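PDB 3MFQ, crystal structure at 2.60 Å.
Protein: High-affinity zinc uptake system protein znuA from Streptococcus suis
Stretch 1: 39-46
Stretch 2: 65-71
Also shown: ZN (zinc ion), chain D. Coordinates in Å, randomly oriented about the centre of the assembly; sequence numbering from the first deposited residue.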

ATOM      1  N   ASP A  39      -0.343  10.973   2.305  1.00 46.59           N
ATOM      2  CA  ASP A  39       0.809  10.202   1.859  1.00 40.78           C
ATOM      3  C   ASP A  39       1.886  10.100   2.934  1.00 43.28           C
ATOM      4  O   ASP A  39       2.551  11.084   3.247  1.00 44.28           O
ATOM      5  CB  ASP A  39       1.394  10.831   0.597  1.00 42.37           C
ATOM      6  CG  ASP A  39       2.547  10.036   0.028  1.00 48.24           C
ATOM      7  OD1 ASP A  39       2.999   9.076   0.688  1.00 46.96           O
ATOM      8  OD2 ASP A  39       3.001  10.373  -1.085  1.00 49.37           O
ATOM      9  N   PRO A  40       2.067   8.896   3.495  1.00 58.72           N
ATOM     10  CA  PRO A  40       3.069   8.648   4.536  1.00 56.82           C
ATOM     11  C   PRO A  40       4.483   8.981   4.071  1.00 61.71           C
ATOM     12  O   PRO A  40       5.319   9.336   4.900  1.00 62.75           O
ATOM     13  CB  PRO A  40       2.935   7.144   4.796  1.00 54.34           C
ATOM     14  CG  PRO A  40       1.538   6.817   4.385  1.00 52.93           C
ATOM     15  CD  PRO A  40       1.263   7.697   3.205  1.00 58.22           C
ATOM     16  N   HIS A  41       4.746   8.874   2.773  1.00 51.59           N
ATOM     17  CA  HIS A  41       6.062   9.199   2.236  1.00 51.66           C
ATOM     18  C   HIS A  41       6.472  10.616   2.613  1.00 53.72           C
ATOM     19  O   HIS A  41       7.653  10.902   2.802  1.00 58.64           O
ATOM     20  CB  HIS A  41       6.080   9.069   0.712  1.00 53.51           C
ATOM     21  CG  HIS A  41       6.081   7.656   0.220  1.00 50.77           C
ATOM     22  ND1 HIS A  41       7.145   6.803   0.412  1.00 49.59           N
ATOM     23  CD2 HIS A  41       5.160   6.957  -0.483  1.00 48.77           C
ATOM     24  CE1 HIS A  41       6.873   5.632  -0.136  1.00 51.02           C
ATOM     25  NE2 HIS A  41       5.674   5.700  -0.687  1.00 51.29           N
ATOM     26  N   LEU A  42       5.486  11.501   2.720  1.00 41.97           N
ATOM     27  CA  LEU A  42       5.748  12.923   2.905  1.00 43.86           C
ATOM     28  C   LEU A  42       5.329  13.430   4.279  1.00 46.24           C
ATOM     29  O   LEU A  42       5.771  14.493   4.716  1.00 48.76           O
ATOM     30  CB  LEU A  42       5.021  13.732   1.830  1.00 41.25           C
ATOM     31  CG  LEU A  42       5.171  13.228   0.398  1.00 43.82           C
ATOM     32  CD1 LEU A  42       4.352  14.083  -0.554  1.00 43.62           C
ATOM     33  CD2 LEU A  42       6.634  13.209  -0.009  1.00 47.55           C
ATOM     34  N   TYR A  43       4.472  12.673   4.955  1.00 57.85           N
ATOM     35  CA  TYR A  43       3.927  13.109   6.234  1.00 59.98           C
ATOM     36  C   TYR A  43       5.031  13.539   7.189  1.00 62.59           C
ATOM     37  O   TYR A  43       6.013  12.824   7.384  1.00 62.48           O
ATOM     38  CB  TYR A  43       3.084  12.004   6.868  1.00 56.12           C
ATOM     39  CG  TYR A  43       2.133  12.499   7.933  1.00 55.77           C
ATOM     40  CD1 TYR A  43       0.841  12.895   7.608  1.00 57.28           C
ATOM     41  CD2 TYR A  43       2.523  12.572   9.264  1.00 54.88           C
ATOM     42  CE1 TYR A  43      -0.036  13.347   8.577  1.00 57.66           C
ATOM     43  CE2 TYR A  43       1.652  13.023  10.240  1.00 58.78           C
ATOM     44  CZ  TYR A  43       0.373  13.410   9.890  1.00 59.32           C
ATOM     45  OH  TYR A  43      -0.498  13.860  10.856  1.00 59.78           O
ATOM     46  N   VAL A  44       4.870  14.721   7.773  1.00 71.43           N
ATOM     47  CA  VAL A  44       5.822  15.217   8.756  1.00 70.56           C
ATOM     48  C   VAL A  44       5.187  15.253  10.140  1.00 69.95           C
ATOM     49  O   VAL A  44       4.195  15.943  10.362  1.00 70.47           O
ATOM     50  CB  VAL A  44       6.337  16.619   8.394  1.00 70.08           C
ATOM     51  CG1 VAL A  44       7.311  17.108   9.453  1.00 74.87           C
ATOM     52  CG2 VAL A  44       6.994  16.602   7.024  1.00 66.15           C
ATOM     53  N   ALA A  45       5.767  14.498  11.063  1.00 65.17           N
ATOM     54  CA  ALA A  45       5.254  14.417  12.421  1.00 67.48           C
ATOM     55  C   ALA A  45       5.185  15.791  13.077  1.00 74.01           C
ATOM     56  O   ALA A  45       6.201  16.474  13.214  1.00 74.85           O
ATOM     57  CB  ALA A  45       6.115  13.479  13.247  1.00 65.47           C
ATOM     58  N   LYS A  46       3.980  16.192  13.473  1.00 66.65           N
ATOM     59  CA  LYS A  46       3.777  17.453  14.180  1.00 68.66           C
ATOM     60  C   LYS A  46       3.791  17.195  15.680  1.00 68.78           C
ATOM     61  O   LYS A  46       3.694  16.049  16.117  1.00 65.37           O
ATOM     62  CB  LYS A  46       2.444  18.086  13.767  1.00 69.56           C
ATOM     63  CG  LYS A  46       2.330  19.574  14.069  1.00 72.08           C
ATOM     64  CD  LYS A  46       1.754  19.846  15.451  1.00 65.21           C
ATOM     65  CE  LYS A  46       1.929  21.304  15.828  1.00 67.07           C
ATOM     66  NZ  LYS A  46       3.362  21.708  15.762  1.00 68.72           N
ATOM     67  N   HIS A  65      11.034   2.531   5.868  1.00 45.39           N
ATOM     68  CA  HIS A  65      11.065   3.947   5.516  1.00 46.15           C
ATOM     69  C   HIS A  65       9.794   4.386   4.794  1.00 47.24           C
ATOM     70  O   HIS A  65       9.782   5.411   4.111  1.00 51.19           O
ATOM     71  CB  HIS A  65      12.290   4.265   4.655  1.00 49.50           C
ATOM     72  CG  HIS A  65      13.598   4.075   5.357  1.00 47.74           C
ATOM     73  ND1 HIS A  65      13.743   3.240   6.450  1.00 51.47           N
ATOM     74  CD2 HIS A  65      14.820   4.596   5.122  1.00 48.92           C
ATOM     75  CE1 HIS A  65      14.997   3.267   6.854  1.00 51.91           C
ATOM     76  NE2 HIS A  65      15.678   4.081   6.066  1.00 53.69           N
ATOM     77  N   PHE A  66       8.726   3.609   4.941  1.00 51.63           N
ATOM     78  CA  PHE A  66       7.449   3.964   4.331  1.00 54.19           C
ATOM     79  C   PHE A  66       6.995   5.341   4.812  1.00 57.99           C
ATOM     80  O   PHE A  66       6.723   6.233   4.006  1.00 57.46           O
ATOM     81  CB  PHE A  66       6.387   2.901   4.629  1.00 51.43           C
ATOM     82  CG  PHE A  66       5.010   3.261   4.139  1.00 52.88           C
ATOM     83  CD1 PHE A  66       4.834   3.886   2.913  1.00 54.65           C
ATOM     84  CD2 PHE A  66       3.891   2.964   4.900  1.00 52.14           C
ATOM     85  CE1 PHE A  66       3.566   4.215   2.460  1.00 54.61           C
ATOM     86  CE2 PHE A  66       2.622   3.290   4.453  1.00 52.36           C
ATOM     87  CZ  PHE A  66       2.460   3.915   3.231  1.00 53.88           C
ATOM     88  N   GLU A  67       6.926   5.508   6.129  1.00 59.89           N
ATOM     89  CA  GLU A  67       6.586   6.795   6.717  1.00 55.85           C
ATOM     90  C   GLU A  67       7.575   7.868   6.271  1.00 60.97           C
ATOM     91  O   GLU A  67       7.267   9.054   6.304  1.00 63.14           O
ATOM     92  CB  GLU A  67       6.535   6.699   8.242  1.00 53.02           C
ATOM     93  CG  GLU A  67       5.290   6.003   8.780  1.00 54.89           C
ATOM     94  CD  GLU A  67       5.416   4.492   8.803  1.00 54.99           C
ATOM     95  OE1 GLU A  67       6.432   3.972   8.300  1.00 56.98           O
ATOM     96  OE2 GLU A  67       4.503   3.825   9.331  1.00 52.27           O
ATOM     97  N   GLY A  68       8.764   7.439   5.858  1.00 53.40           N
ATOM     98  CA  GLY A  68       9.724   8.308   5.197  1.00 53.16           C
ATOM     99  C   GLY A  68      10.275   9.472   6.001  1.00 55.24           C
ATOM    100  O   GLY A  68      11.456   9.801   5.889  1.00 57.82           O
ATOM    101  N   LYS A  69       9.430  10.106   6.804  1.00 46.07           N
ATOM    102  CA  LYS A  69       9.853  11.273   7.568  1.00 48.44           C
ATOM    103  C   LYS A  69       9.607  11.137   9.069  1.00 49.77           C
ATOM    104  O   LYS A  69       9.459  12.132   9.775  1.00 55.89           O
ATOM    105  CB  LYS A  69       9.184  12.539   7.027  1.00 53.74           C
ATOM    106  CG  LYS A  69       9.854  13.100   5.780  1.00 52.72           C
ATOM    107  CD  LYS A  69       9.131  14.334   5.268  1.00 56.20           C
ATOM    108  CE  LYS A  69      10.057  15.198   4.424  1.00 64.02           C
ATOM    109  NZ  LYS A  69      10.725  14.418   3.349  1.00 69.47           N
ATOM    110  N   MET A  70       9.576   9.901   9.552  1.00 51.00           N
ATOM    111  CA  MET A  70       9.398   9.647  10.977  1.00 51.01           C
ATOM    112  C   MET A  70      10.180   8.420  11.422  1.00 51.55           C
ATOM    113  O   MET A  70       9.908   7.854  12.478  1.00 53.69           O
ATOM    114  CB  MET A  70       7.917   9.474  11.317  1.00 47.08           C
ATOM    115  CG  MET A  70       7.057  10.682  10.998  1.00 49.82           C
ATOM    116  SD  MET A  70       5.341  10.454  11.488  1.00 57.93           S
ATOM    117  CE  MET A  70       4.868   9.080  10.445  1.00 52.52           C
ATOM    118  N   VAL A  71      11.152   8.009  10.616  1.00 35.06           N
ATOM    119  CA  VAL A  71      11.955   6.847  10.959  1.00 35.86           C
ATOM    120  C   VAL A  71      12.651   7.055  12.298  1.00 39.68           C
ATOM    121  O   VAL A  71      12.682   6.155  13.132  1.00 41.02           O
ATOM    122  CB  VAL A  71      12.993   6.521   9.869  1.00 35.75           C
ATOM    123  CG1 VAL A  71      12.297   6.225   8.556  1.00 34.35           C
ATOM    124  CG2 VAL A  71      13.980   7.666   9.708  1.00 45.21           C
TER
HETATM  125 ZN    ZN D 401       4.101   4.711  -2.316  1.00 48.28          ZN
HETATM  126  O   HOH W   1       9.575   6.664   1.746  1.00 30.70           O
HETATM  127  O   HOH W   2       5.596  10.410   7.422  1.00 25.86           O
HETATM  128  O   HOH W   3       8.390  14.415  10.685  1.00 34.90           O

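Two carbonyl oxygens nearly collide where the stretches come closest: Pro-40 O lies 2.4 Å from Glu-67 O, far too close for a pair of acceptors with no proton to share, so the approach is a strained one as modelled at 2.60 Å. Water 2 sits beside this pair and donates to Tyr-43 O at 2.5 Å and to Glu-67 O at 2.4 Å, distances that are themselves very short, with more acceptors in reach than the water has protons once atoms elsewhere in the structure are counted. No direct hydrogen bond joins the two stretches; waters make the polar links. Water 1 accepts from the ring nitrogen His-41 ND1 (2.8 Å) and donates to His-65 O (2.7 Å), while water 3 accepts from Ala-45 N (2.7 Å) and donates to Lys-69 O (2.7 Å). The backbones, irregular through the contact, with a helix starting just after Met-70, come closest at Pro-40 and Glu-67, with CA atoms 4.5 Å apart, and widen to 6.5 Å between the CA atoms of Ala-45 and Met-70.

Within the first stretch, Asp-39 organises the turn: its OD1 accepts from His-41 N (2.7 Å), and its carbonyl O accepts from Leu-42 N (3.0 Å) and, weakly, from Tyr-43 N (3.0 Å). In the second, a very short bond from Lys-69 N to Glu-67 O (2.5 Å) closes a tight turn around Gly-68. The positive phi of Gly-68 favours glycine, and an ideal CB there would clash with His-41 O at 2.7 Å.

The Phe-66 ring is the aromatic centre of the contact. Pro-40 CB lies over its face, 3.8 Å from the centroid, in a CH-pi contact, and Pro-40 CG reaches Phe-66 CZ at 3.3 Å. The edge of the same ring points toward the face of His-41, with planes at 86° and centroids 5.4 Å apart. His-41 CA also makes a CA-H...O contact with Phe-66 O (3.5 Å). The histidine ring, with Phe-66 over one face and ND1 tied to water, binds the zinc ion ZN through NE2 at 2.5 Å; four atoms from elsewhere in the structure also bind it, fitting a zinc uptake protein.

Farther along, the aliphatic part of Lys-69 lies against the first stretch: its CB is 3.2 Å from Tyr-43 O, and its CD is 3.6 Å from Val-44 CG2. Met-70 ends the contact in apolar packing, its SD 3.6 Å from Ala-45 CB and 4.2 Å from Tyr-43 CD2, with the sulfur at the edge of the tyrosine ring.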